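PDB 2BH4: cytochrome C-550 from Paracoccus versutus, which carries a covalently bound heme c and probably shuttles electrons between redox partners, here as an axial-ligand variant. Local coordinates for residues A[75-78]-A[79-83]; A[112-115]-A[116-120]. The protein carries 1 engineered substitution. All coordinates share one frame; numbering follows the deposited sequence.

Overall arrangement
Both contacts are local, each formed within one continuous run of chain at the C-terminal end of a helix. They lie in series: contact 1 is complete before contact 2 begins, so they neither nest nor cross. Contact 1 comes first and covers the last turns of helix 73-81, which lies beside the heme, and the start of helix 83-91. Contact 2 follows at the end of helix 108-117, where the chain leaves towards the C terminus. Their centres lie about 15 Å apart, yet they touch. Leu76 and Ile77 of contact 1 pack on Val112 of contact 2. Helix 108-117 also meets helix 5-11, so it bridges the N-terminal helix and helix 73-81.

Contact 1 of 2, residues A[75-78]-A[79-83]; sequences DLIE and YVTDP. With HEC (heme c), chain B.
Thr81 and Ile77, one turn apart on helix 73-81, meet through two donors of the threonine. Its hydroxyl OG1 donates to Ile77 O at 2.7 Å, and its backbone N donates to the same oxygen at 3.1 Å. The two arrive from opposite faces of the carbonyl plane. OG1 lies beside the backbone N (chi1 -61°), which turns it back along the helix to that carbonyl. Tyr79 N and Val80 N bond to Asp75 O and Leu76 O, and both bonds are nearly straight. Asp82 N reaches Glu78 O as the helix ends. A water also donates to Glu78 O, at 2.9 Å, and to Asp82 O. Asp75 OD1 accepts from Trp86 NE1. Tyr79 sends its ring towards the heme: CE2 lies 3.6 Å from heme C2A and OH 3.5 Å from CHA. Pro83 CB sits over one face of this ring, near its rim, and Trp86 meets it edge-to-face. Leu76 CD2 is 3.4 Å from heme CMA, and Val80 CG2 3.7 Å from CMB. Replacing Tyr79 by an alanine is likely to open a gap beside the heme and leave Trp86 without its ring partner. The carbonyls of residues 75-78 thus all accept bonds from the next turn, while Leu76, Tyr79 and Val80 line the heme pocket.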
ATOM      1  N   ASP A  75       0.226   9.606  -2.623  1.00 16.67           N
ATOM      2  CA  ASP A  75       0.709   8.513  -3.467  1.00 14.69           C
ATOM      3  C   ASP A  75      -0.099   7.239  -3.208  1.00 14.92           C
ATOM      4  O   ASP A  75      -0.409   6.506  -4.151  1.00 13.07           O
ATOM      5  CB  ASP A  75       2.213   8.280  -3.265  1.00 14.89           C
ATOM      6  CG  ASP A  75       3.058   9.161  -4.169  1.00 19.24           C
ATOM      7  OD1 ASP A  75       2.666   9.393  -5.342  1.00 23.20           O
ATOM      8  OD2 ASP A  75       4.145   9.576  -3.740  1.00 24.90           O
ATOM      9  N   LEU A  76      -0.456   6.968  -1.953  1.00 14.91           N
ATOM     10  CA  LEU A  76      -1.294   5.814  -1.646  1.00 14.44           C
ATOM     11  C   LEU A  76      -2.642   5.885  -2.335  1.00 14.20           C
ATOM     12  O   LEU A  76      -3.102   4.904  -2.917  1.00 14.37           O
ATOM     13  CB  LEU A  76      -1.495   5.649  -0.149  1.00 14.36           C
ATOM     14  CG  LEU A  76      -0.300   5.076   0.602  1.00 13.17           C
ATOM     15  CD1 LEU A  76      -0.442   5.305   2.088  1.00 15.42           C
ATOM     16  CD2 LEU A  76      -0.071   3.569   0.284  1.00 14.59           C
ATOM     17  N   ILE A  77      -3.266   7.061  -2.328  1.00 15.08           N
ATOM     18  CA  ILE A  77      -4.560   7.180  -2.982  1.00 15.56           C
ATOM     19  C   ILE A  77      -4.430   6.857  -4.477  1.00 15.09           C
ATOM     20  O   ILE A  77      -5.247   6.132  -5.038  1.00 15.47           O
ATOM     21  CB  ILE A  77      -5.166   8.569  -2.754  1.00 16.87           C
ATOM     22  CG1 ILE A  77      -5.563   8.695  -1.286  1.00 18.87           C
ATOM     23  CG2 ILE A  77      -6.387   8.782  -3.653  1.00 17.88           C
ATOM     24  CD1 ILE A  77      -5.954  10.105  -0.889  1.00 19.34           C
ATOM     25  N   GLU A  78      -3.384   7.379  -5.112  1.00 13.76           N
ATOM     26  CA  GLU A  78      -3.178   7.136  -6.542  1.00 14.01           C
ATOM     27  C   GLU A  78      -2.895   5.663  -6.817  1.00 14.12           C
ATOM     28  O   GLU A  78      -3.496   5.061  -7.702  1.00 13.92           O
ATOM     29  CB  GLU A  78      -2.051   8.019  -7.085  1.00 14.63           C
ATOM     30  CG  GLU A  78      -2.406   9.518  -7.134  1.00 13.60           C
ATOM     31  CD  GLU A  78      -1.302  10.381  -7.684  1.00 15.87           C
ATOM     32  OE1 GLU A  78      -0.238   9.820  -8.051  1.00 18.88           O
ATOM     33  OE2 GLU A  78      -1.498  11.619  -7.731  1.00 20.87           O
ATOM     34  N   TYR A  79      -1.991   5.078  -6.042  1.00 13.12           N
ATOM     35  CA  TYR A  79      -1.604   3.674  -6.243  1.00 14.27           C
ATOM     36  C   TYR A  79      -2.787   2.725  -6.018  1.00 13.43           C
ATOM     37  O   TYR A  79      -3.021   1.822  -6.812  1.00 16.09           O
ATOM     38  CB  TYR A  79      -0.432   3.335  -5.334  1.00 13.25           C
ATOM     39  CG  TYR A  79       0.053   1.907  -5.453  1.00 12.20           C
ATOM     40  CD1 TYR A  79       0.904   1.518  -6.473  1.00 13.26           C
ATOM     41  CD2 TYR A  79      -0.362   0.949  -4.531  1.00 13.40           C
ATOM     42  CE1 TYR A  79       1.332   0.201  -6.561  1.00 13.68           C
ATOM     43  CE2 TYR A  79       0.096  -0.358  -4.604  1.00 13.36           C
ATOM     44  CZ  TYR A  79       0.928  -0.723  -5.628  1.00 16.29           C
ATOM     45  OH  TYR A  79       1.354  -2.067  -5.716  1.00 16.05           O
ATOM     46  N   VAL A  80      -3.546   2.947  -4.953  1.00 14.60           N
ATOM     47  CA  VAL A  80      -4.743   2.134  -4.661  1.00 15.56           C
ATOM     48  C   VAL A  80      -5.771   2.254  -5.773  1.00 15.01           C
ATOM     49  O   VAL A  80      -6.517   1.311  -6.058  1.00 16.48           O
ATOM     50  CB  VAL A  80      -5.312   2.526  -3.288  1.00 17.63           C
ATOM     51  CG1 VAL A  80      -6.725   2.038  -3.077  1.00 24.64           C
ATOM     52  CG2 VAL A  80      -4.342   2.042  -2.200  1.00 19.34           C
ATOM     53  N   THR A  81      -5.860   3.441  -6.367  1.00 15.58           N
ATOM     54  CA  THR A  81      -6.809   3.676  -7.444  1.00 15.84           C
ATOM     55  C   THR A  81      -6.415   2.865  -8.686  1.00 15.98           C
ATOM     56  O   THR A  81      -7.257   2.264  -9.337  1.00 17.29           O
ATOM     57  CB  THR A  81      -6.921   5.179  -7.769  1.00 17.41           C
ATOM     58  OG1 THR A  81      -7.377   5.891  -6.609  1.00 19.33           O
ATOM     59  CG2 THR A  81      -7.860   5.440  -8.924  1.00 17.24           C
ATOM     60  N   ASP A  82      -5.130   2.839  -9.020  1.00 15.84           N
ATOM     61  CA  ASP A  82      -4.684   2.180 -10.252  1.00 15.61           C
ATOM     62  C   ASP A  82      -3.165   1.944 -10.183  1.00 15.89           C
ATOM     63  O   ASP A  82      -2.374   2.811 -10.563  1.00 16.60           O
ATOM     64  CB  ASP A  82      -5.078   3.075 -11.433  1.00 17.23           C
ATOM     65  CG  ASP A  82      -5.223   2.334 -12.741  1.00 17.89           C
ATOM     66  OD1 ASP A  82      -4.696   1.215 -12.896  1.00 17.27           O
ATOM     67  OD2 ASP A  82      -5.825   2.911 -13.676  1.00 20.42           O
ATOM     68  N   PRO A  83      -2.747   0.783  -9.653  1.00 14.06           N
ATOM     69  CA  PRO A  83      -1.323   0.545  -9.397  1.00 15.53           C
ATOM     70  C   PRO A  83      -0.389   0.620 -10.584  1.00 14.70           C
ATOM     71  O   PRO A  83       0.690   1.205 -10.467  1.00 14.26           O
ATOM     72  CB  PRO A  83      -1.293  -0.870  -8.803  1.00 17.74           C
ATOM     73  CG  PRO A  83      -2.663  -1.139  -8.356  1.00 15.58           C
ATOM     74  CD  PRO A  83      -3.610  -0.261  -9.063  1.00 14.02           C
TER
HETATM   75 FE   HEC B1123      -1.800  -4.577  -2.588  1.00 13.40          FE
HETATM   76  CHA HEC B1123       1.534  -3.944  -2.747  1.00 13.33           C
HETATM   77  CHB HEC B1123      -2.271  -1.655  -0.880  1.00 13.25           C
HETATM   78  CHC HEC B1123      -5.197  -5.005  -2.758  1.00 13.10           C
HETATM   79  CHD HEC B1123      -1.350  -7.757  -3.732  1.00 15.35           C
HETATM   80  NA  HEC B1123      -0.597  -3.095  -1.949  1.00 13.86           N
HETATM   81  C1A HEC B1123       0.766  -2.992  -2.121  1.00 12.39           C
HETATM   82  C2A HEC B1123       1.261  -1.768  -1.555  1.00 12.39           C
HETATM   83  C3A HEC B1123       0.195  -1.133  -1.043  1.00 12.01           C
HETATM   84  C4A HEC B1123      -0.985  -1.949  -1.281  1.00 12.02           C
HETATM   85  CMA HEC B1123       0.206   0.226  -0.338  1.00 13.75           C
HETATM   86  CAA HEC B1123       2.735  -1.347  -1.514  1.00 14.31           C
HETATM   87  CBA HEC B1123       3.320  -1.914  -0.222  1.00 13.93           C
HETATM   88  CGA HEC B1123       4.794  -1.671   0.006  1.00 14.21           C
HETATM   89  O1A HEC B1123       5.339  -2.283   0.983  1.00 14.92           O
HETATM   90  O2A HEC B1123       5.437  -0.883  -0.739  1.00 14.17           O
HETATM   91  NB  HEC B1123      -3.432  -3.530  -1.937  1.00 12.34           N
HETATM   92  C1B HEC B1123      -3.394  -2.383  -1.175  1.00 12.49           C
HETATM   93  C2B HEC B1123      -4.755  -2.019  -0.845  1.00 12.70           C
HETATM   94  C3B HEC B1123      -5.558  -2.911  -1.408  1.00 12.82           C
HETATM   95  C4B HEC B1123      -4.751  -3.908  -2.084  1.00 12.23           C
HETATM   96  CMB HEC B1123      -5.138  -0.807   0.019  1.00 14.21           C
HETATM   97  CAB HEC B1123      -7.101  -2.918  -1.380  1.00 15.02           C
HETATM   98  CBB HEC B1123      -7.677  -1.821  -1.957  1.00 14.11           C
HETATM   99  NC  HEC B1123      -3.033  -6.065  -3.119  1.00 14.91           N
HETATM  100  C1C HEC B1123      -4.396  -6.057  -3.173  1.00 12.10           C
HETATM  101  C2C HEC B1123      -4.879  -7.336  -3.644  1.00 14.05           C
HETATM  102  C3C HEC B1123      -3.831  -8.122  -3.922  1.00 15.28           C
HETATM  103  C4C HEC B1123      -2.657  -7.331  -3.570  1.00 11.30           C
HETATM  104  CMC HEC B1123      -6.377  -7.671  -3.796  1.00 16.06           C
HETATM  105  CAC HEC B1123      -3.796  -9.582  -4.450  1.00 17.48           C
HETATM  106  CBC HEC B1123      -4.514  -9.974  -5.538  1.00 16.10           C
HETATM  107  ND  HEC B1123      -0.208  -5.655  -3.144  1.00 12.70           N
HETATM  108  C1D HEC B1123      -0.247  -6.956  -3.625  1.00 12.38           C
HETATM  109  C2D HEC B1123       1.069  -7.340  -4.085  1.00 14.09           C
HETATM  110  C3D HEC B1123       1.944  -6.176  -3.795  1.00 11.79           C
HETATM  111  C4D HEC B1123       1.084  -5.136  -3.214  1.00 13.56           C
HETATM  112  CMD HEC B1123       1.534  -8.658  -4.711  1.00 15.82           C
HETATM  113  CAD HEC B1123       3.435  -6.104  -4.173  1.00 13.34           C
HETATM  114  CBD HEC B1123       3.423  -5.323  -5.502  1.00 15.06           C
HETATM  115  CGD HEC B1123       4.703  -5.473  -6.319  1.00 16.16           C
HETATM  116  O1D HEC B1123       5.690  -6.025  -5.785  1.00 20.43           O
HETATM  117  O2D HEC B1123       4.743  -5.008  -7.488  1.00 20.67           O
HETATM  118  O   HOH W   1      -2.740   5.479 -10.479  1.00 20.35           O

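Contact 2 of 2, residues A[112-115]-A[116-120]; sequences VAFL and AQHSP
At the C-terminal end of helix 108-117, Phe114 packs on His118 and Ser119 bonds back to Leu115. Phe114 and His118 stand one turn apart and form an offset edge-to-face (T-shaped) pair. The edge of the imidazole points to the phenyl face, with centroids 5.0 Å apart and planes at 71°. His118 CD2 comes within 3.5 Å of Phe114 CE1. The phenyl ring is carried towards this end of the helix with CG anti to the backbone N (chi1 172°). The extended chain of Gln117 brings NE2 to 3.5 Å from Phe114 CD1. Its amide plane is turned 83° from the phenyl plane. Gln117 CG lies over the rim of one imidazole face, so Gln117 borders both rings.

The backbone bonds continue to the helix end. Ala116 N donates to Val112 O, and Gln117 N to Ala113 O. His118 N bonds to Phe114 O at 3.2 Å and makes a weak second bond to Leu115 O. Ser119 OG donates to Leu115 O at 2.8 Å, from above the carbonyl plane. The same OG is hydrogen-bonded to Val43 N. Ser119 N turns back to Ala116 O at 3.0 Å.

Phe114 also packs on Glu9 of helix 5-11, and Val112 on helix 73-81. The side chain of Leu115 lies close to the heme. At the point where helical bonding stops, Ser119 uses one hydroxyl to satisfy a late carbonyl of the helix and an amide of the loop at Val43. The hydroxyl therefore links the helix end directly to that loop.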
ATOM      1  N   VAL A 112      -7.279   4.701   2.627  1.00 15.35           N
ATOM      2  CA  VAL A 112      -6.002   5.284   3.030  1.00 15.83           C
ATOM      3  C   VAL A 112      -6.081   5.872   4.458  1.00 15.75           C
ATOM      4  O   VAL A 112      -5.123   5.796   5.231  1.00 16.16           O
ATOM      5  CB  VAL A 112      -5.465   6.266   1.981  1.00 16.52           C
ATOM      6  CG1 VAL A 112      -4.233   7.010   2.489  1.00 18.95           C
ATOM      7  CG2 VAL A 112      -5.140   5.506   0.669  1.00 17.77           C
ATOM      8  N   ALA A 113      -7.216   6.465   4.821  1.00 15.14           N
ATOM      9  CA  ALA A 113      -7.432   6.933   6.201  1.00 15.10           C
ATOM     10  C   ALA A 113      -7.367   5.781   7.207  1.00 14.90           C
ATOM     11  O   ALA A 113      -6.855   5.930   8.327  1.00 16.33           O
ATOM     12  CB  ALA A 113      -8.773   7.651   6.311  1.00 15.22           C
ATOM     13  N   PHE A 114      -7.899   4.625   6.805  1.00 14.60           N
ATOM     14  CA  PHE A 114      -7.831   3.435   7.649  1.00 15.27           C
ATOM     15  C   PHE A 114      -6.362   3.017   7.789  1.00 15.28           C
ATOM     16  O   PHE A 114      -5.890   2.696   8.883  1.00 15.18           O
ATOM     17  CB  PHE A 114      -8.704   2.321   7.070  1.00 15.71           C
ATOM     18  CG  PHE A 114      -8.556   1.009   7.772  1.00 15.94           C
ATOM     19  CD1 PHE A 114      -9.018   0.839   9.065  1.00 16.02           C
ATOM     20  CD2 PHE A 114      -7.974  -0.071   7.125  1.00 16.62           C
ATOM     21  CE1 PHE A 114      -8.865  -0.374   9.717  1.00 20.44           C
ATOM     22  CE2 PHE A 114      -7.824  -1.299   7.778  1.00 16.98           C
ATOM     23  CZ  PHE A 114      -8.265  -1.445   9.067  1.00 19.26           C
ATOM     24  N   LEU A 115      -5.622   3.013   6.682  1.00 14.79           N
ATOM     25  CA  LEU A 115      -4.188   2.666   6.754  1.00 14.94           C
ATOM     26  C   LEU A 115      -3.421   3.653   7.637  1.00 14.34           C
ATOM     27  O   LEU A 115      -2.526   3.262   8.389  1.00 15.74           O
ATOM     28  CB  LEU A 115      -3.587   2.624   5.367  1.00 15.96           C
ATOM     29  CG  LEU A 115      -4.121   1.535   4.431  1.00 18.85           C
ATOM     30  CD1 LEU A 115      -3.514   1.740   3.058  1.00 22.35           C
ATOM     31  CD2 LEU A 115      -3.877   0.168   4.972  1.00 21.75           C
ATOM     32  N   ALA A 116      -3.782   4.933   7.562  1.00 13.82           N
ATOM     33  CA  ALA A 116      -3.130   5.959   8.380  1.00 14.56           C
ATOM     34  C   ALA A 116      -3.441   5.770   9.866  1.00 14.59           C
ATOM     35  O   ALA A 116      -2.594   5.976  10.720  1.00 15.03           O
ATOM     36  CB  ALA A 116      -3.526   7.336   7.916  1.00 15.92           C
ATOM     37  N   GLN A 117      -4.672   5.383  10.171  1.00 15.15           N
ATOM     38  CA  GLN A 117      -5.055   5.088  11.555  1.00 15.26           C
ATOM     39  C   GLN A 117      -4.153   4.013  12.148  1.00 14.56           C
ATOM     40  O   GLN A 117      -3.781   4.069  13.317  1.00 17.10           O
ATOM     41  CB  GLN A 117      -6.511   4.642  11.565  1.00 16.51           C
ATOM     42  CG  GLN A 117      -7.096   4.257  12.872  1.00 18.83           C
ATOM     43  CD  GLN A 117      -8.568   3.933  12.721  1.00 17.79           C
ATOM     44  OE1 GLN A 117      -9.437   4.620  13.271  1.00 25.77           O
ATOM     45  NE2 GLN A 117      -8.857   2.937  11.909  1.00 21.50           N
ATOM     46  N   HIS A 118      -3.781   3.038  11.319  1.00 14.04           N
ATOM     47  CA  HIS A 118      -2.886   1.969  11.746  1.00 14.76           C
ATOM     48  C   HIS A 118      -1.436   2.176  11.314  1.00 15.51           C
ATOM     49  O   HIS A 118      -0.672   1.226  11.135  1.00 16.39           O
ATOM     50  CB  HIS A 118      -3.465   0.616  11.327  1.00 14.88           C
ATOM     51  CG  HIS A 118      -4.764   0.349  12.005  1.00 14.76           C
ATOM     52  ND1 HIS A 118      -4.840   0.114  13.360  1.00 16.83           N
ATOM     53  CD2 HIS A 118      -6.040   0.419  11.557  1.00 17.99           C
ATOM     54  CE1 HIS A 118      -6.113   0.022  13.712  1.00 18.42           C
ATOM     55  NE2 HIS A 118      -6.862   0.210  12.638  1.00 18.58           N
ATOM     56  N   SER A 119      -1.070   3.452  11.181  1.00 14.78           N
ATOM     57  CA  SER A 119       0.326   3.884  11.030  1.00 15.45           C
ATOM     58  C   SER A 119       0.532   4.981  12.086  1.00 16.36           C
ATOM     59  O   SER A 119       0.789   6.144  11.770  1.00 17.40           O
ATOM     60  CB  SER A 119       0.553   4.443   9.628  1.00 15.34           C
ATOM     61  OG  SER A 119       0.248   3.491   8.632  1.00 15.13           O
ATOM     62  N   PRO A 120       0.424   4.618  13.356  1.00 16.76           N
ATOM     63  CA  PRO A 120       0.452   5.632  14.434  1.00 17.67           C
ATOM     64  C   PRO A 120       1.763   6.389  14.603  1.00 20.26           C
ATOM     65  O   PRO A 120       1.800   7.423  15.271  1.00 22.89           O
ATOM     66  CB  PRO A 120       0.144   4.802  15.672  1.00 18.57           C
ATOM     67  CG  PRO A 120       0.603   3.429  15.322  1.00 18.93           C
ATOM     68  CD  PRO A 120       0.306   3.247  13.880  1.00 15.70           C
TER